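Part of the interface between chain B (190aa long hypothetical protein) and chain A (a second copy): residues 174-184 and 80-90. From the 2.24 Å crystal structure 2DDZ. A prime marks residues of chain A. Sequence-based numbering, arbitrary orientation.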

ATOM      1  N   GLU B 174     -10.946  18.050  15.655  1.00 32.04           N
ATOM      2  CA  GLU B 174     -10.183  19.147  15.095  1.00 36.12           C
ATOM      3  C   GLU B 174      -8.749  18.678  14.823  1.00 40.25           C
ATOM      4  O   GLU B 174      -8.129  19.063  13.824  1.00 38.11           O
ATOM      5  CB  GLU B 174     -10.181  20.310  16.081  1.00 39.78           C
ATOM      6  CG  GLU B 174      -9.500  21.564  15.599  1.00 65.22           C
ATOM      7  CD  GLU B 174      -9.053  22.447  16.756  1.00 79.70           C
ATOM      8  OE1 GLU B 174      -7.829  22.532  17.002  1.00 83.06           O
ATOM      9  OE2 GLU B 174      -9.925  23.041  17.428  1.00 77.30           O
ATOM     10  N   GLU B 175      -8.227  17.833  15.709  1.00 39.72           N
ATOM     11  CA  GLU B 175      -6.859  17.319  15.563  1.00 32.92           C
ATOM     12  C   GLU B 175      -6.734  16.485  14.293  1.00 34.17           C
ATOM     13  O   GLU B 175      -5.809  16.657  13.496  1.00 33.20           O
ATOM     14  CB  GLU B 175      -6.485  16.461  16.775  1.00 28.90           C
ATOM     15  CG  GLU B 175      -5.011  16.089  16.863  1.00 31.79           C
ATOM     16  CD  GLU B 175      -4.100  17.308  16.976  1.00 42.50           C
ATOM     17  OE1 GLU B 175      -4.358  18.171  17.839  1.00 41.96           O
ATOM     18  OE2 GLU B 175      -3.124  17.404  16.204  1.00 32.89           O
ATOM     19  N   ILE B 176      -7.678  15.575  14.110  1.00 31.21           N
ATOM     20  CA  ILE B 176      -7.675  14.708  12.945  1.00 34.82           C
ATOM     21  C   ILE B 176      -7.878  15.493  11.653  1.00 33.84           C
ATOM     22  O   ILE B 176      -7.276  15.181  10.636  1.00 33.70           O
ATOM     23  CB  ILE B 176      -8.756  13.628  13.100  1.00 33.13           C
ATOM     24  CG1 ILE B 176      -8.362  12.706  14.259  1.00 33.40           C
ATOM     25  CG2 ILE B 176      -8.894  12.830  11.830  1.00 40.37           C
ATOM     26  CD1 ILE B 176      -9.433  11.752  14.679  1.00 39.78           C
ATOM     27  N   GLU B 177      -8.712  16.528  11.694  1.00 33.58           N
ATOM     28  CA  GLU B 177      -8.961  17.313  10.495  1.00 33.50           C
ATOM     29  C   GLU B 177      -7.742  18.119  10.060  1.00 31.93           C
ATOM     30  O   GLU B 177      -7.532  18.331   8.867  1.00 29.23           O
ATOM     31  CB  GLU B 177     -10.181  18.209  10.704  1.00 40.42           C
ATOM     32  CG  GLU B 177     -11.462  17.388  10.912  1.00 59.90           C
ATOM     33  CD  GLU B 177     -12.734  18.221  10.879  1.00 74.63           C
ATOM     34  OE1 GLU B 177     -12.656  19.444  11.134  1.00 85.77           O
ATOM     35  OE2 GLU B 177     -13.816  17.647  10.614  1.00 81.16           O
ATOM     36  N   LYS B 178      -6.929  18.553  11.020  1.00 29.17           N
ATOM     37  CA  LYS B 178      -5.719  19.299  10.687  1.00 35.57           C
ATOM     38  C   LYS B 178      -4.681  18.305  10.152  1.00 33.25           C
ATOM     39  O   LYS B 178      -3.899  18.640   9.263  1.00 30.78           O
ATOM     40  CB  LYS B 178      -5.166  20.031  11.917  1.00 35.34           C
ATOM     41  CG  LYS B 178      -3.852  20.768  11.662  1.00 49.52           C
ATOM     42  CD  LYS B 178      -4.068  22.100  10.962  1.00 56.10           C
ATOM     43  CE  LYS B 178      -2.764  22.666  10.372  1.00 71.83           C
ATOM     44  NZ  LYS B 178      -1.640  22.863  11.349  1.00 63.18           N
ATOM     45  N   VAL B 179      -4.688  17.078  10.683  1.00 26.60           N
ATOM     46  CA  VAL B 179      -3.749  16.069  10.213  1.00 28.80           C
ATOM     47  C   VAL B 179      -4.007  15.864   8.723  1.00 34.28           C
ATOM     48  O   VAL B 179      -3.087  15.841   7.911  1.00 38.84           O
ATOM     49  CB  VAL B 179      -3.937  14.718  10.928  1.00 26.88           C
ATOM     50  CG1 VAL B 179      -3.291  13.588  10.104  1.00 22.58           C
ATOM     51  CG2 VAL B 179      -3.296  14.767  12.300  1.00 28.58           C
ATOM     52  N   ARG B 180      -5.282  15.742   8.382  1.00 35.83           N
ATOM     53  CA  ARG B 180      -5.697  15.526   7.008  1.00 36.71           C
ATOM     54  C   ARG B 180      -5.353  16.716   6.089  1.00 38.92           C
ATOM     55  O   ARG B 180      -4.721  16.538   5.049  1.00 36.01           O
ATOM     56  CB  ARG B 180      -7.203  15.228   6.991  1.00 36.37           C
ATOM     57  CG  ARG B 180      -7.698  14.444   5.795  1.00 50.60           C
ATOM     58  CD  ARG B 180      -9.211  14.263   5.841  1.00 67.99           C
ATOM     59  NE  ARG B 180      -9.652  13.144   6.675  1.00 81.44           N
ATOM     60  CZ  ARG B 180     -10.641  13.222   7.566  1.00 86.28           C
ATOM     61  NH1 ARG B 180     -11.283  14.372   7.745  1.00 78.45           N
ATOM     62  NH2 ARG B 180     -10.995  12.153   8.276  1.00 74.31           N
ATOM     63  N   LYS B 181      -5.742  17.927   6.481  1.00 31.82           N
ATOM     64  CA  LYS B 181      -5.481  19.112   5.664  1.00 37.10           C
ATOM     65  C   LYS B 181      -4.000  19.404   5.435  1.00 35.61           C
ATOM     66  O   LYS B 181      -3.611  19.840   4.348  1.00 30.20           O
ATOM     67  CB  LYS B 181      -6.184  20.335   6.271  1.00 36.49           C
ATOM     68  CG  LYS B 181      -7.699  20.153   6.321  1.00 53.09           C
ATOM     69  CD  LYS B 181      -8.465  21.400   6.747  1.00 63.31           C
ATOM     70  CE  LYS B 181      -9.061  22.133   5.549  1.00 69.14           C
ATOM     71  NZ  LYS B 181     -10.531  22.332   5.689  1.00 74.24           N
ATOM     72  N   ASP B 182      -3.179  19.173   6.460  1.00 31.99           N
ATOM     73  CA  ASP B 182      -1.740  19.388   6.336  1.00 32.36           C
ATOM     74  C   ASP B 182      -1.180  18.388   5.331  1.00 36.30           C
ATOM     75  O   ASP B 182      -0.231  18.687   4.590  1.00 31.25           O
ATOM     76  CB  ASP B 182      -1.030  19.173   7.683  1.00 36.27           C
ATOM     77  CG  ASP B 182      -1.055  20.414   8.576  1.00 40.11           C
ATOM     78  OD1 ASP B 182      -1.480  21.486   8.093  1.00 45.26           O
ATOM     79  OD2 ASP B 182      -0.635  20.311   9.756  1.00 44.86           O
ATOM     80  N   SER B 183      -1.787  17.203   5.298  1.00 27.10           N
ATOM     81  CA  SER B 183      -1.325  16.144   4.409  1.00 25.74           C
ATOM     82  C   SER B 183      -1.654  16.399   2.945  1.00 29.80           C
ATOM     83  O   SER B 183      -1.118  15.720   2.065  1.00 30.06           O
ATOM     84  CB  SER B 183      -1.920  14.788   4.838  1.00 27.79           C
ATOM     85  OG  SER B 183      -3.201  14.573   4.260  1.00 27.54           O
ATOM     86  N   LEU B 184      -2.517  17.381   2.677  1.00 29.70           N
ATOM     87  CA  LEU B 184      -2.916  17.676   1.300  1.00 29.24           C
ATOM     88  C   LEU B 184      -2.296  18.950   0.734  1.00 28.96           C
ATOM     89  O   LEU B 184      -2.447  19.231  -0.448  1.00 37.86           O
ATOM     90  CB  LEU B 184      -4.445  17.789   1.201  1.00 23.53           C
ATOM     91  CG  LEU B 184      -5.290  16.587   1.664  1.00 37.24           C
ATOM     92  CD1 LEU B 184      -6.720  17.041   1.939  1.00 27.08           C
ATOM     93  CD2 LEU B 184      -5.268  15.479   0.618  1.00 24.18           C
TER
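Chain A (80-90) DILLASSLQKL

How does chain A lie on chain B? From Ile81′ to Leu90′ it is helical, and it packs against the helix of chain B with the axes 8.4 Å apart at closest approach and their N-to-C directions 123° apart, obliquely antiparallel. Asp80′ caps the start: its OD1 accepts weak bonds from Leu82′ N at 2.8 Å and Leu83′ N at 3.4 Å.

What does the first turn meet? Ile81′ points toward Ser183, its CD1 3.1 Å from Ser183 OG, with the two CA atoms 5.3 Å apart. Leu82′ starts sideways, but its end reaches across, placing CD2 3.4 Å from Ser183 OG and 4.2 Å from Val179 CG1.

What holds the middle of the helix? Ser85′ CA is 5.6 Å from Val179 CA, and Ser85′ OG donates to Val179 O at 2.7 Å. Val179 fits among Leu82′, Ser85′, Ser86′ and Lys89′, its CG1 3.3 Å from Ser86′ OG.

Where does the contact end? Lys89′ settles among Glu175, Lys178, Val179 and Asp182, its CE 3.6 Å from Val179 CA. Its NZ forms a salt bridge with Asp182 OD2 at 2.9 Å and also donates to Ser85′ OG at 2.7 Å, joining the polar contacts into one network.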

ATOM      1  N   ASP A  80       3.298   7.454   3.194  1.00 36.63           N
ATOM      2  CA  ASP A  80       1.900   7.844   3.303  1.00 28.42           C
ATOM      3  C   ASP A  80       1.879   9.281   3.838  1.00 29.61           C
ATOM      4  O   ASP A  80       2.389   9.539   4.924  1.00 28.61           O
ATOM      5  CB  ASP A  80       1.223   6.897   4.297  1.00 37.96           C
ATOM      6  CG  ASP A  80      -0.280   7.058   4.354  1.00 43.96           C
ATOM      7  OD1 ASP A  80      -0.769   8.198   4.507  1.00 42.98           O
ATOM      8  OD2 ASP A  80      -0.975   6.024   4.264  1.00 55.06           O
ATOM      9  N   ILE A  81       1.301  10.215   3.083  1.00 33.84           N
ATOM     10  CA  ILE A  81       1.243  11.603   3.537  1.00 33.21           C
ATOM     11  C   ILE A  81       0.535  11.736   4.903  1.00 34.51           C
ATOM     12  O   ILE A  81       0.936  12.546   5.728  1.00 34.72           O
ATOM     13  CB  ILE A  81       0.572  12.541   2.459  1.00 40.62           C
ATOM     14  CG1 ILE A  81      -0.747  11.949   1.950  1.00 51.49           C
ATOM     15  CG2 ILE A  81       1.513  12.756   1.270  1.00 34.55           C
ATOM     16  CD1 ILE A  81      -1.906  12.154   2.879  1.00 75.87           C
ATOM     17  N   LEU A  82      -0.492  10.928   5.162  1.00 31.28           N
ATOM     18  CA  LEU A  82      -1.192  10.985   6.447  1.00 28.18           C
ATOM     19  C   LEU A  82      -0.292  10.575   7.602  1.00 26.02           C
ATOM     20  O   LEU A  82      -0.318  11.177   8.680  1.00 28.32           O
ATOM     21  CB  LEU A  82      -2.442  10.094   6.416  1.00 34.43           C
ATOM     22  CG  LEU A  82      -3.562  10.702   5.565  1.00 46.82           C
ATOM     23  CD1 LEU A  82      -4.658   9.677   5.312  1.00 41.04           C
ATOM     24  CD2 LEU A  82      -4.110  11.949   6.281  1.00 34.39           C
ATOM     25  N   LEU A  83       0.502   9.536   7.378  1.00 25.56           N
ATOM     26  CA  LEU A  83       1.428   9.075   8.400  1.00 30.03           C
ATOM     27  C   LEU A  83       2.470  10.171   8.652  1.00 27.55           C
ATOM     28  O   LEU A  83       2.840  10.447   9.792  1.00 31.70           O
ATOM     29  CB  LEU A  83       2.132   7.790   7.936  1.00 25.05           C
ATOM     30  CG  LEU A  83       3.251   7.308   8.854  1.00 26.02           C
ATOM     31  CD1 LEU A  83       2.708   7.193  10.264  1.00 24.54           C
ATOM     32  CD2 LEU A  83       3.818   5.980   8.353  1.00 34.61           C
ATOM     33  N   ALA A  84       2.952  10.794   7.585  1.00 26.27           N
ATOM     34  CA  ALA A  84       3.940  11.852   7.748  1.00 28.38           C
ATOM     35  C   ALA A  84       3.352  12.986   8.588  1.00 31.80           C
ATOM     36  O   ALA A  84       4.012  13.491   9.507  1.00 34.65           O
ATOM     37  CB  ALA A  84       4.386  12.378   6.380  1.00 23.46           C
ATOM     38  N   SER A  85       2.115  13.376   8.279  1.00 30.01           N
ATOM     39  CA  SER A  85       1.434  14.464   8.996  1.00 29.07           C
ATOM     40  C   SER A  85       1.130  14.146  10.459  1.00 31.93           C
ATOM     41  O   SER A  85       1.269  15.006  11.329  1.00 30.86           O
ATOM     42  CB  SER A  85       0.129  14.829   8.283  1.00 24.17           C
ATOM     43  OG  SER A  85      -0.537  15.901   8.934  1.00 30.64           O
ATOM     44  N   SER A  86       0.717  12.915  10.734  1.00 29.80           N
ATOM     45  CA  SER A  86       0.396  12.524  12.100  1.00 32.06           C
ATOM     46  C   SER A  86       1.659  12.512  12.943  1.00 33.51           C
ATOM     47  O   SER A  86       1.689  13.021  14.065  1.00 29.05           O
ATOM     48  CB  SER A  86      -0.242  11.123  12.130  1.00 25.37           C
ATOM     49  OG  SER A  86      -1.477  11.110  11.442  1.00 48.20           O
ATOM     50  N   LEU A  87       2.700  11.912  12.387  1.00 31.08           N
ATOM     51  CA  LEU A  87       3.972  11.805  13.072  1.00 30.88           C
ATOM     52  C   LEU A  87       4.546  13.190  13.366  1.00 24.44           C
ATOM     53  O   LEU A  87       5.014  13.463  14.479  1.00 24.31           O
ATOM     54  CB  LEU A  87       4.928  10.988  12.210  1.00 34.97           C
ATOM     55  CG  LEU A  87       6.043  10.220  12.914  1.00 42.08           C
ATOM     56  CD1 LEU A  87       5.544   9.597  14.201  1.00 39.84           C
ATOM     57  CD2 LEU A  87       6.539   9.152  11.968  1.00 45.93           C
ATOM     58  N   GLN A  88       4.501  14.069  12.373  1.00 28.19           N
ATOM     59  CA  GLN A  88       5.011  15.425  12.566  1.00 24.26           C
ATOM     60  C   GLN A  88       4.355  16.082  13.779  1.00 26.18           C
ATOM     61  O   GLN A  88       5.040  16.599  14.665  1.00 29.11           O
ATOM     62  CB  GLN A  88       4.737  16.285  11.338  1.00 25.21           C
ATOM     63  CG  GLN A  88       5.181  17.729  11.476  1.00 28.70           C
ATOM     64  CD  GLN A  88       4.353  18.674  10.611  1.00 40.08           C
ATOM     65  OE1 GLN A  88       3.154  18.467  10.417  1.00 31.49           O
ATOM     66  NE2 GLN A  88       4.986  19.724  10.105  1.00 28.23           N
ATOM     67  N   LYS A  89       3.024  16.051  13.841  1.00 29.44           N
ATOM     68  CA  LYS A  89       2.345  16.706  14.952  1.00 27.28           C
ATOM     69  C   LYS A  89       2.544  16.054  16.313  1.00 25.75           C
ATOM     70  O   LYS A  89       2.489  16.725  17.341  1.00 27.18           O
ATOM     71  CB  LYS A  89       0.873  16.930  14.594  1.00 34.80           C
ATOM     72  CG  LYS A  89       0.761  18.120  13.615  1.00 34.67           C
ATOM     73  CD  LYS A  89      -0.592  18.271  12.923  1.00 32.94           C
ATOM     74  CE  LYS A  89      -0.698  17.417  11.659  1.00 34.03           C
ATOM     75  NZ  LYS A  89       0.347  17.754  10.627  1.00 25.54           N
ATOM     76  N   LEU A  90       2.826  14.757  16.329  1.00 27.78           N
ATOM     77  CA  LEU A  90       3.102  14.091  17.586  1.00 27.88           C
ATOM     78  C   LEU A  90       4.467  14.635  18.081  1.00 24.84           C
ATOM     79  O   LEU A  90       4.633  14.981  19.258  1.00 24.75           O
ATOM     80  CB  LEU A  90       3.176  12.583  17.366  1.00 20.67           C
ATOM     81  CG  LEU A  90       3.669  11.762  18.562  1.00 25.01           C
ATOM     82  CD1 LEU A  90       2.728  11.914  19.759  1.00 19.62           C
ATOM     83  CD2 LEU A  90       3.764  10.302  18.126  1.00 17.09           C
TER